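Local coordinates for coat protein (Papaya mosaic virus, PDB 4DOX) that forms the helical capsid of a flexible filamentous plant virus and, as the coat protein, probably encloses the viral RNA, at residues E62-C67 / F141-G146; E37-V42 / R104-Y109. All coordinates share one frame; numbering follows the deposited sequence.

Contact 1: residues E62-C67 / F141-G146; sequences ELVNFC and FDFFDG
Phe143 reaches out of the 141-146 loop and lays the far end of its ring against two residues one turn apart on helix 56-70. Val64 meets it obliquely through CG1, whose distance to Phe143 CZ is 3.8 Å. Cys67 lies beside the neighbouring ring atom: its carbonyl carbon sits at the ring edge, near the ring plane, and its CB is 4.0 Å from Phe143 CE1. With CG between the backbone N and the carbonyl carbon (chi1 52°), the Phe143 ring extends toward helix 56-70. Beside these apolar contacts a water joins the two backbones, donating to Cys67 O (2.9 Å) and accepting from Asp142 N (2.9 Å). Further out, Phe141 CD1 rests over the centre of one Phe143 face, 3.6 Å above the plane, so the Phe143 ring is covered on this face by a second aromatic residue of its own segment. Ala111 and Ile114 of helix 111-118 and Cys107 of helix 103-108 also touch Phe143, and Asp142 bonds Ser72. The arrangement is that of an aromatic side chain from a long connecting loop contributing to the buried core among helices 56-70, 103-108 and 111-118 of an all-helical coat protein.

Contact 2: residues E37-V42 / R104-Y109; sequences EQLKSV and RKFCRY
The Tyr109 ring carries Leu39 on one face: CD1 lies 3.4 Å above the plane, displaced toward the rim on the hydroxyl-bearing side. Its distance to the ring centroid is 3.6 Å, at 21° off the normal, which makes the contact a CH-pi interaction. The nearest ring atom is Tyr109 CZ, 3.4 Å from Leu39 CD1, while the second methyl, Leu39 CD2, is 3.8 Å from Tyr109 CD2. Thus CD1 lies over the ring, while CD2 stands past its rim and reaches on toward Phe106. The Phe106 ring, three residues earlier in the chain, is approached obliquely rather than squarely. Val42 CG1 comes to 3.8 Å from Phe106 CE2, and Leu39 CD2 stands farther off, 4.3 Å from Phe106 CD2, so that this methyl bridges the two aromatic residues.

Tyr109 points across to helix 36-48 from its CB onward. Phe106 starts off to the side, and its ring comes close only because CG is anti to the backbone N (chi1 -175°). Leu39 and Val42, three residues apart, offer their methyl groups from a single side of helix 36-48, and the backbones stay well separated, with Leu39 CA and Phe106 CA 8.1 Å apart. Everything that meets across the two segments is apolar, apart from the tyrosine hydroxyl near Leu39 CD1.

Around this pair, Phe106 also packs on Phe110, and Val42 touches Ser99. Tyr109 also shares backbone hydrogen bonds with Met153, and its side chain touches that residue. The result is a packing interface in which an aliphatic pair, one turn apart on helix 36-48, is set against two aromatic residues of segment 104-109.

The two contacts, with centres about 12 Å apart, share helix 103-108 as their meeting ground. Contact 2 uses the helix directly, through Phe106, with Tyr109 next to it in the contact; contact 1 borders it. Two salt bridges tie segment 104-109 to the 141-146 loop: Asp142 OD2 to Arg104 NH2 at 2.7 Å and Asp145 OD2 to Arg108 NE at 2.7 Å. Phe106 in turn packs on Ala60, which brings contact 2 against the same helix 56-70 that supplies Val64 and Cys67. The segments alternate along the chain, so contacts 1 and 2 join parts of the fold in crossing order, with segment 104-109 adjoining both.

Contact 1: residues E62-C67 / F141-G146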
# COMPACT_ATOMS: atom_id res chain seq x y z
N GLU A 62 4.68 -5.84 7.62
CA GLU A 62 4.04 -6.19 8.87
C GLU A 62 2.88 -5.25 9.16
O GLU A 62 1.84 -5.69 9.65
CB GLU A 62 5.03 -6.15 10.01
CG GLU A 62 6.07 -7.25 9.92
CD GLU A 62 7.12 -7.10 10.98
OE1 GLU A 62 6.78 -6.75 12.13
OE2 GLU A 62 8.30 -7.34 10.66
N LEU A 63 3.06 -3.97 8.82
CA LEU A 63 2.00 -2.99 8.99
C LEU A 63 0.93 -3.25 7.93
O LEU A 63 -0.28 -3.21 8.24
CB LEU A 63 2.54 -1.57 8.89
CG LEU A 63 1.55 -0.40 8.82
CD1 LEU A 63 0.74 -0.27 10.07
CD2 LEU A 63 2.34 0.84 8.64
N VAL A 64 1.38 -3.55 6.71
CA VAL A 64 0.46 -3.91 5.63
C VAL A 64 -0.45 -5.08 5.98
O VAL A 64 -1.66 -5.04 5.75
CB VAL A 64 1.19 -4.18 4.31
CG1 VAL A 64 0.20 -4.40 3.20
CG2 VAL A 64 2.15 -3.01 4.00
N ASN A 65 0.14 -6.13 6.55
CA ASN A 65 -0.63 -7.25 7.01
C ASN A 65 -1.68 -6.80 8.00
O ASN A 65 -2.82 -7.23 7.95
CB ASN A 65 0.28 -8.25 7.71
CG ASN A 65 -0.40 -9.63 7.93
OD1 ASN A 65 -0.88 -10.28 6.99
ND2 ASN A 65 -0.40 -10.07 9.18
N PHE A 66 -1.30 -5.93 8.93
CA PHE A 66 -2.21 -5.55 10.00
C PHE A 66 -3.41 -4.88 9.35
O PHE A 66 -4.55 -5.14 9.74
CB PHE A 66 -1.56 -4.58 11.00
CG PHE A 66 -2.54 -4.01 11.97
CD1 PHE A 66 -2.79 -4.64 13.19
CD2 PHE A 66 -3.29 -2.87 11.65
CE1 PHE A 66 -3.75 -4.12 14.07
CE2 PHE A 66 -4.23 -2.35 12.52
CZ PHE A 66 -4.48 -2.98 13.72
N CYS A 67 -3.15 -4.04 8.34
CA CYS A 67 -4.21 -3.29 7.62
C CYS A 67 -5.07 -4.17 6.74
O CYS A 67 -6.28 -3.89 6.57
CB CYS A 67 -3.62 -2.14 6.83
SG CYS A 67 -3.02 -0.87 7.99
N PHE A 141 -10.49 -6.34 1.63
CA PHE A 141 -9.62 -5.37 2.25
C PHE A 141 -9.70 -4.07 1.50
O PHE A 141 -10.00 -4.05 0.28
CB PHE A 141 -8.18 -5.85 2.45
CG PHE A 141 -7.45 -6.27 1.20
CD1 PHE A 141 -6.33 -5.56 0.76
CD2 PHE A 141 -7.81 -7.45 0.50
CE1 PHE A 141 -5.63 -5.98 -0.41
CE2 PHE A 141 -7.11 -7.86 -0.63
CZ PHE A 141 -6.02 -7.13 -1.09
N ASP A 142 -9.47 -2.98 2.23
CA ASP A 142 -9.73 -1.67 1.68
C ASP A 142 -8.67 -1.10 0.76
O ASP A 142 -8.79 0.06 0.37
CB ASP A 142 -10.13 -0.67 2.76
CG ASP A 142 -8.98 -0.32 3.71
OD1 ASP A 142 -7.80 -0.61 3.41
OD2 ASP A 142 -9.28 0.27 4.77
N PHE A 143 -7.65 -1.86 0.39
CA PHE A 143 -6.72 -1.41 -0.64
C PHE A 143 -6.51 -2.50 -1.66
O PHE A 143 -5.42 -2.66 -2.24
CB PHE A 143 -5.39 -0.96 -0.04
CG PHE A 143 -4.76 -1.97 0.86
CD1 PHE A 143 -5.24 -2.17 2.16
CD2 PHE A 143 -3.65 -2.73 0.42
CE1 PHE A 143 -4.63 -3.10 3.04
CE2 PHE A 143 -3.03 -3.68 1.28
CZ PHE A 143 -3.53 -3.87 2.60
N PHE A 144 -7.57 -3.27 -1.87
CA PHE A 144 -7.58 -4.30 -2.86
C PHE A 144 -7.28 -3.68 -4.22
O PHE A 144 -6.68 -4.36 -5.08
CB PHE A 144 -8.93 -4.98 -2.83
CG PHE A 144 -9.28 -5.76 -4.08
CD1 PHE A 144 -8.84 -7.09 -4.24
CD2 PHE A 144 -10.07 -5.19 -5.08
CE1 PHE A 144 -9.18 -7.83 -5.38
CE2 PHE A 144 -10.42 -5.92 -6.23
CZ PHE A 144 -9.97 -7.23 -6.38
N ASP A 145 -7.68 -2.42 -4.43
CA ASP A 145 -7.53 -1.75 -5.74
C ASP A 145 -6.09 -1.56 -6.12
O ASP A 145 -5.80 -1.07 -7.21
CB ASP A 145 -8.23 -0.37 -5.83
CG ASP A 145 -8.00 0.52 -4.59
OD1 ASP A 145 -8.83 1.46 -4.44
OD2 ASP A 145 -7.06 0.29 -3.76
N GLY A 146 -5.20 -1.92 -5.20
CA GLY A 146 -3.77 -1.81 -5.42
C GLY A 146 -3.22 -3.06 -6.06
O GLY A 146 -2.12 -3.02 -6.65
O HOH W 1 -8.68 -3.54 4.96

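Contact 2: residues E37-V42 / R104-Y109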
# COMPACT_ATOMS: atom_id res chain seq x y z
N GLU A 37 9.06 10.43 -3.53
CA GLU A 37 9.71 11.21 -2.46
C GLU A 37 9.17 10.80 -1.10
O GLU A 37 9.93 10.58 -0.15
CB GLU A 37 9.51 12.72 -2.71
CG GLU A 37 10.26 13.26 -4.01
CD GLU A 37 9.59 12.81 -5.40
OE1 GLU A 37 8.38 12.39 -5.43
OE2 GLU A 37 10.30 12.90 -6.46
N GLN A 38 7.85 10.67 -1.05
CA GLN A 38 7.15 10.22 0.14
C GLN A 38 7.61 8.82 0.54
O GLN A 38 7.92 8.59 1.72
CB GLN A 38 5.63 10.30 -0.07
CG GLN A 38 5.08 11.73 -0.06
CD GLN A 38 3.67 11.76 -0.59
OE1 GLN A 38 3.31 10.94 -1.39
NE2 GLN A 38 2.85 12.66 -0.11
N LEU A 39 7.70 7.90 -0.42
CA LEU A 39 8.23 6.57 -0.10
C LEU A 39 9.62 6.68 0.54
O LEU A 39 9.88 6.07 1.57
CB LEU A 39 8.25 5.66 -1.32
CG LEU A 39 6.92 5.07 -1.79
CD1 LEU A 39 7.18 4.23 -2.99
CD2 LEU A 39 6.21 4.25 -0.68
N LYS A 40 10.52 7.45 -0.06
CA LYS A 40 11.88 7.63 0.45
C LYS A 40 11.89 8.16 1.87
O LYS A 40 12.74 7.77 2.68
CB LYS A 40 12.63 8.65 -0.42
CG LYS A 40 13.96 8.24 -1.00
CD LYS A 40 15.01 7.93 0.04
CE LYS A 40 16.07 6.97 -0.58
NZ LYS A 40 16.93 6.37 0.47
N SER A 41 10.98 9.08 2.17
CA SER A 41 10.94 9.64 3.52
C SER A 41 10.62 8.53 4.53
O SER A 41 11.29 8.46 5.60
CB SER A 41 9.90 10.74 3.63
OG SER A 41 10.27 11.87 2.89
N VAL A 42 9.61 7.70 4.21
CA VAL A 42 9.19 6.63 5.08
C VAL A 42 10.34 5.69 5.41
O VAL A 42 10.60 5.45 6.60
CB VAL A 42 7.98 5.82 4.53
CG1 VAL A 42 7.67 4.64 5.49
CG2 VAL A 42 6.71 6.73 4.31
N ARG A 104 -3.45 4.51 3.87
CA ARG A 104 -4.18 3.80 2.83
C ARG A 104 -3.35 3.70 1.57
O ARG A 104 -3.29 2.63 0.96
CB ARG A 104 -5.52 4.47 2.57
CG ARG A 104 -6.20 4.09 1.24
CD ARG A 104 -7.15 2.94 1.27
NE ARG A 104 -7.84 2.74 2.55
CZ ARG A 104 -9.08 3.13 2.86
NH1 ARG A 104 -9.81 3.81 2.00
NH2 ARG A 104 -9.60 2.85 4.05
N LYS A 105 -2.72 4.81 1.18
CA LYS A 105 -1.92 4.85 -0.03
C LYS A 105 -0.71 3.99 0.13
O LYS A 105 -0.33 3.31 -0.82
CB LYS A 105 -1.52 6.28 -0.44
CG LYS A 105 -2.61 6.96 -1.17
CD LYS A 105 -2.43 8.45 -1.19
CE LYS A 105 -3.70 9.15 -1.70
NZ LYS A 105 -3.36 10.56 -2.04
N PHE A 106 -0.10 4.01 1.31
CA PHE A 106 1.06 3.19 1.59
C PHE A 106 0.72 1.69 1.48
O PHE A 106 1.47 0.91 0.90
CB PHE A 106 1.54 3.47 3.02
CG PHE A 106 2.84 2.75 3.40
CD1 PHE A 106 2.81 1.62 4.22
CD2 PHE A 106 4.07 3.21 2.96
CE1 PHE A 106 3.99 0.95 4.57
CE2 PHE A 106 5.28 2.55 3.33
CZ PHE A 106 5.23 1.42 4.15
N CYS A 107 -0.40 1.26 2.07
CA CYS A 107 -0.80 -0.15 1.98
C CYS A 107 -1.07 -0.52 0.52
O CYS A 107 -0.71 -1.61 0.10
CB CYS A 107 -2.00 -0.47 2.88
SG CYS A 107 -1.57 -0.22 4.66
N ARG A 108 -1.65 0.41 -0.24
CA ARG A 108 -2.05 0.16 -1.60
C ARG A 108 -0.81 -0.15 -2.42
O ARG A 108 -0.88 -0.97 -3.33
CB ARG A 108 -2.74 1.38 -2.17
CG ARG A 108 -3.52 1.06 -3.40
CD ARG A 108 -4.24 2.25 -3.91
NE ARG A 108 -5.53 2.41 -3.27
CZ ARG A 108 -5.92 3.50 -2.62
NH1 ARG A 108 -5.09 4.52 -2.52
NH2 ARG A 108 -7.13 3.54 -2.06
N TYR A 109 0.31 0.49 -2.06
CA TYR A 109 1.58 0.35 -2.77
C TYR A 109 2.15 -1.07 -2.65
O TYR A 109 3.02 -1.48 -3.48
CB TYR A 109 2.61 1.37 -2.24
CG TYR A 109 3.98 1.25 -2.89
CD1 TYR A 109 4.18 1.52 -4.28
CD2 TYR A 109 5.09 0.88 -2.13
CE1 TYR A 109 5.46 1.43 -4.90
CE2 TYR A 109 6.39 0.78 -2.74
CZ TYR A 109 6.56 1.05 -4.12
OH TYR A 109 7.81 0.92 -4.69